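Long-range contact in ESX-5 secretion system protein EccC5 (Mycobacterium tuberculosis, PDB 6J18), which is an ATP-binding component of the ESX-5 type VII secretion membrane complex, which exports EsxN and a number of PE_PGRS and PPE proteins: residues 90-101 with 237-248. Sequence-based numbering, arbitrary orientation.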
loop_
_atom_site.group_PDB
_atom_site.type_symbol
_atom_site.label_atom_id
_atom_site.label_comp_id
_atom_site.label_asym_id
_atom_site.label_seq_id
_atom_site.Cartn_x
_atom_site.Cartn_y
_atom_site.Cartn_z
ATOM N N PHE A 90 3.054 0.384 -10.405
ATOM C CA PHE A 90 3.689 -0.880 -10.045
ATOM C C PHE A 90 4.849 -1.243 -10.972
ATOM O O PHE A 90 5.668 -2.101 -10.642
ATOM C CB PHE A 90 2.650 -2.002 -10.035
ATOM C CG PHE A 90 1.675 -1.905 -8.896
ATOM C CD1 PHE A 90 2.036 -1.279 -7.712
ATOM C CD2 PHE A 90 0.399 -2.432 -9.007
ATOM C CE1 PHE A 90 1.144 -1.184 -6.660
ATOM C CE2 PHE A 90 -0.499 -2.340 -7.956
ATOM C CZ PHE A 90 -0.125 -1.715 -6.782
ATOM N N ALA A 91 4.922 -0.587 -12.127
ATOM C CA ALA A 91 6.051 -0.776 -13.035
ATOM C C ALA A 91 7.314 -0.176 -12.421
ATOM O O ALA A 91 8.420 -0.668 -12.639
ATOM C CB ALA A 91 5.763 -0.152 -14.390
ATOM N N GLU A 92 7.132 0.895 -11.651
ATOM C CA GLU A 92 8.230 1.558 -10.954
ATOM C C GLU A 92 8.503 0.918 -9.596
ATOM O O GLU A 92 9.639 0.554 -9.287
ATOM C CB GLU A 92 7.934 3.049 -10.764
ATOM C CG GLU A 92 8.446 3.934 -11.885
ATOM C CD GLU A 92 8.253 5.417 -11.600
ATOM O OE1 GLU A 92 7.890 5.772 -10.454
ATOM O OE2 GLU A 92 8.471 6.231 -12.523
ATOM N N ASN A 93 7.458 0.805 -8.781
ATOM C CA ASN A 93 7.595 0.252 -7.442
ATOM C C ASN A 93 6.318 -0.450 -6.990
ATOM O O ASN A 93 5.212 -0.012 -7.305
ATOM C CB ASN A 93 7.970 1.353 -6.452
ATOM C CG ASN A 93 8.543 0.801 -5.161
ATOM O OD1 ASN A 93 7.809 0.370 -4.271
ATOM N ND2 ASN A 93 9.867 0.808 -5.057
ATOM N N SER A 94 6.481 -1.530 -6.233
ATOM C CA SER A 94 5.353 -2.357 -5.821
ATOM C C SER A 94 4.665 -1.855 -4.553
ATOM O O SER A 94 3.608 -2.361 -4.177
ATOM C CB SER A 94 5.812 -3.803 -5.602
ATOM O OG SER A 94 6.356 -4.360 -6.786
ATOM N N HIS A 95 5.255 -0.860 -3.898
ATOM C CA HIS A 95 4.835 -0.509 -2.543
ATOM C C HIS A 95 4.459 0.956 -2.349
ATOM O O HIS A 95 4.581 1.772 -3.263
ATOM C CB HIS A 95 5.944 -0.873 -1.555
ATOM C CG HIS A 95 6.543 -2.223 -1.793
ATOM N ND1 HIS A 95 5.821 -3.389 -1.659
ATOM C CD2 HIS A 95 7.792 -2.592 -2.159
ATOM C CE1 HIS A 95 6.602 -4.419 -1.929
ATOM N NE2 HIS A 95 7.803 -3.965 -2.237
ATOM N N LEU A 96 3.998 1.273 -1.141
ATOM C CA LEU A 96 3.693 2.646 -0.758
ATOM C C LEU A 96 3.746 2.826 0.756
ATOM O O LEU A 96 3.224 2.001 1.508
ATOM C CB LEU A 96 2.315 3.067 -1.276
ATOM C CG LEU A 96 1.828 4.437 -0.789
ATOM C CD1 LEU A 96 2.747 5.548 -1.286
ATOM C CD2 LEU A 96 0.386 4.700 -1.203
ATOM N N MET A 97 4.385 3.907 1.194
ATOM C CA MET A 97 4.361 4.309 2.596
ATOM C C MET A 97 3.654 5.652 2.737
ATOM O O MET A 97 3.828 6.542 1.904
ATOM C CB MET A 97 5.778 4.401 3.168
ATOM C CG MET A 97 6.451 3.063 3.414
ATOM S SD MET A 97 8.086 3.250 4.154
ATOM C CE MET A 97 8.943 4.142 2.861
ATOM N N VAL A 98 2.849 5.794 3.784
ATOM C CA VAL A 98 2.146 7.045 4.048
ATOM C C VAL A 98 2.350 7.479 5.495
ATOM O O VAL A 98 2.171 6.686 6.417
ATOM C CB VAL A 98 0.630 6.924 3.769
ATOM C CG1 VAL A 98 -0.055 8.270 3.962
ATOM C CG2 VAL A 98 0.379 6.396 2.362
ATOM N N THR A 99 2.727 8.736 5.695
ATOM C CA THR A 99 2.901 9.258 7.044
ATOM C C THR A 99 2.356 10.679 7.162
ATOM O O THR A 99 2.209 11.385 6.165
ATOM C CB THR A 99 4.383 9.235 7.474
ATOM O OG1 THR A 99 4.482 9.471 8.886
ATOM C CG2 THR A 99 5.182 10.288 6.720
ATOM N N GLY A 100 2.051 11.083 8.391
ATOM C CA GLY A 100 1.512 12.403 8.657
ATOM C C GLY A 100 1.001 12.504 10.081
ATOM O O GLY A 100 0.868 11.492 10.772
ATOM N N ARG A 101 0.720 13.722 10.528
ATOM C CA ARG A 101 0.243 13.944 11.888
ATOM C C ARG A 101 -1.200 13.461 12.048
ATOM O O ARG A 101 -1.805 12.970 11.094
ATOM C CB ARG A 101 0.371 15.424 12.261
ATOM C CG ARG A 101 1.817 15.902 12.331
ATOM C CD ARG A 101 1.939 17.333 12.840
ATOM N NE ARG A 101 1.505 18.319 11.854
ATOM C CZ ARG A 101 1.828 19.608 11.895
ATOM N NH1 ARG A 101 2.595 20.070 12.874
ATOM N NH2 ARG A 101 1.388 20.437 10.957
ATOM N N LEU A 237 3.658 -9.324 -4.775
ATOM C CA LEU A 237 3.397 -8.757 -3.459
ATOM C C LEU A 237 3.355 -7.232 -3.500
ATOM O O LEU A 237 4.158 -6.597 -4.183
ATOM C CB LEU A 237 4.459 -9.224 -2.459
ATOM C CG LEU A 237 4.455 -8.581 -1.071
ATOM C CD1 LEU A 237 3.176 -8.919 -0.315
ATOM C CD2 LEU A 237 5.684 -9.003 -0.281
ATOM N N HIS A 238 2.406 -6.654 -2.770
ATOM C CA HIS A 238 2.324 -5.207 -2.615
ATOM C C HIS A 238 2.160 -4.847 -1.145
ATOM O O HIS A 238 1.183 -5.240 -0.510
ATOM C CB HIS A 238 1.163 -4.633 -3.428
ATOM C CG HIS A 238 1.222 -4.969 -4.885
ATOM N ND1 HIS A 238 2.052 -4.312 -5.767
ATOM C CD2 HIS A 238 0.553 -5.893 -5.614
ATOM C CE1 HIS A 238 1.892 -4.818 -6.978
ATOM N NE2 HIS A 238 0.990 -5.779 -6.912
ATOM N N VAL A 239 3.121 -4.106 -0.606
ATOM C CA VAL A 239 3.061 -3.685 0.789
ATOM C C VAL A 239 2.693 -2.208 0.895
ATOM O O VAL A 239 3.419 -1.339 0.413
ATOM C CB VAL A 239 4.396 -3.933 1.512
ATOM C CG1 VAL A 239 4.285 -3.534 2.972
ATOM C CG2 VAL A 239 4.803 -5.397 1.388
ATOM N N ILE A 240 1.555 -1.936 1.524
ATOM C CA ILE A 240 1.063 -0.571 1.676
ATOM C C ILE A 240 0.836 -0.270 3.157
ATOM O O ILE A 240 -0.038 -0.861 3.792
ATOM C CB ILE A 240 -0.237 -0.352 0.883
ATOM C CG1 ILE A 240 -0.034 -0.751 -0.581
ATOM C CG2 ILE A 240 -0.670 1.098 0.968
ATOM C CD1 ILE A 240 -1.293 -0.694 -1.415
ATOM N N VAL A 241 1.632 0.648 3.701
ATOM C CA VAL A 241 1.682 0.876 5.144
ATOM C C VAL A 241 1.531 2.353 5.515
ATOM O O VAL A 241 2.029 3.231 4.812
ATOM C CB VAL A 241 3.018 0.345 5.733
ATOM C CG1 VAL A 241 3.090 0.577 7.230
ATOM C CG2 VAL A 241 3.188 -1.133 5.423
ATOM N N THR A 242 0.834 2.620 6.618
ATOM C CA THR A 242 0.761 3.969 7.168
ATOM C C THR A 242 1.361 4.030 8.570
ATOM O O THR A 242 1.365 3.039 9.302
ATOM C CB THR A 242 -0.687 4.490 7.233
ATOM O OG1 THR A 242 -1.403 3.798 8.265
ATOM C CG2 THR A 242 -1.389 4.298 5.900
ATOM N N ARG A 243 1.866 5.204 8.938
ATOM C CA ARG A 243 2.384 5.432 10.282
ATOM C C ARG A 243 2.202 6.888 10.683
ATOM O O ARG A 243 2.343 7.786 9.856
ATOM C CB ARG A 243 3.864 5.054 10.370
ATOM C CG ARG A 243 4.417 5.077 11.790
ATOM C CD ARG A 243 5.936 5.105 11.807
ATOM N NE ARG A 243 6.467 4.947 13.159
ATOM C CZ ARG A 243 6.524 5.920 14.063
ATOM N NH1 ARG A 243 6.078 7.135 13.767
ATOM N NH2 ARG A 243 7.024 5.679 15.267
ATOM N N THR A 244 1.884 7.118 11.954
ATOM C CA THR A 244 1.827 8.475 12.484
ATOM C C THR A 244 3.206 9.124 12.383
ATOM O O THR A 244 4.228 8.447 12.484
ATOM C CB THR A 244 1.341 8.498 13.943
ATOM O OG1 THR A 244 2.058 7.519 14.704
ATOM C CG2 THR A 244 -0.146 8.184 14.008
ATOM N N PHE A 245 3.228 10.436 12.179
ATOM C CA PHE A 245 4.471 11.138 11.883
ATOM C C PHE A 245 5.350 11.337 13.114
ATOM O O PHE A 245 6.567 11.474 12.996
ATOM C CB PHE A 245 4.163 12.489 11.236
ATOM C CG PHE A 245 5.373 13.196 10.704
ATOM C CD1 PHE A 245 6.026 12.725 9.577
ATOM C CD2 PHE A 245 5.843 14.342 11.316
ATOM C CE1 PHE A 245 7.137 13.377 9.080
ATOM C CE2 PHE A 245 6.946 15.001 10.819
ATOM C CZ PHE A 245 7.599 14.516 9.704
ATOM N N GLY A 246 4.731 11.354 14.291
ATOM C CA GLY A 246 5.459 11.521 15.535
ATOM C C GLY A 246 6.517 10.454 15.749
ATOM O O GLY A 246 6.203 9.268 15.853
ATOM N N GLY A 247 7.774 10.879 15.809
ATOM C CA GLY A 247 8.887 9.967 16.003
ATOM C C GLY A 247 9.247 9.207 14.741
ATOM O O GLY A 247 9.667 8.051 14.802
ATOM N N TRP A 248 9.092 9.860 13.593
ATOM C CA TRP A 248 9.311 9.207 12.306
ATOM C C TRP A 248 10.770 8.844 12.047
ATOM O O TRP A 248 11.065 7.732 11.616
ATOM C CB TRP A 248 8.808 10.086 11.160
ATOM C CG TRP A 248 9.244 9.581 9.818
ATOM C CD1 TRP A 248 10.309 10.017 9.083
ATOM C CD2 TRP A 248 8.642 8.523 9.063
ATOM N NE1 TRP A 248 10.399 9.302 7.913
ATOM C CE2 TRP A 248 9.389 8.379 7.877
ATOM C CE3 TRP A 248 7.541 7.686 9.272
ATOM C CZ2 TRP A 248 9.069 7.435 6.903
ATOM C CZ3 TRP A 248 7.226 6.750 8.305
ATOM C CH2 TRP A 248 7.988 6.632 7.136
HETATM O O HOH W 1 4.404 -6.500 -7.085
#
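Leu96 and Ile240 pair in two parallel strands, 96-100 and 237-244, central to the RecA-like ATPase core of this FtsK/SpoIIIE-type domain. Strand 96-100 runs into the P-loop, predicted to bind ATP from Gly100 onward; across from it the side chain of Thr244 lies about 5 Å from the bound ATP. The tight part is the buried middle, where 237-244 alternately donates and accepts: Val241 N reaches Leu96 O at 3.0 Å, and Val98 N returns to Val241 O. Leu96, Val98, Ile240 and Thr242 share one face; Met97 and Val241 lie on the other.

At the N-terminal end of the pairing, two histidine side chains bond to backbone atoms across the contact: His95, ahead of strand 96-100, and His238, near the start of its own. His95 ND1 accepts from Val239 N (3.0 Å), the donor only 6° out of the His95 ring plane, while NE2 donates to Val229 O. His238 ND1 donates to a lone pair of Ser94 O at 3.0 Å, and Glu203 takes NE2, fixing the ring's rotation. Phe90 stacks face to face on this ring, planes inclined by 28°, with His238 CE1 over the centre of the Phe90 ring.

Beyond Val98 lies the solvent side: in the type II turn Phe245 to Trp248, Gly246 is exposed while Phe245 stays buried. Phe245 N still bonds to Gly100 O, from above the carbonyl plane. Thr99 OG1, anti to the backbone N (chi1 -167°), donates to Arg243 O at 2.9 Å. CG2 sits above a Trp248 ring face, toward its rim; OG1 and CB approach closer, to CE3 and CZ3, and OG1 also meets the Phe245 ring edge, 3.7 Å from CD1.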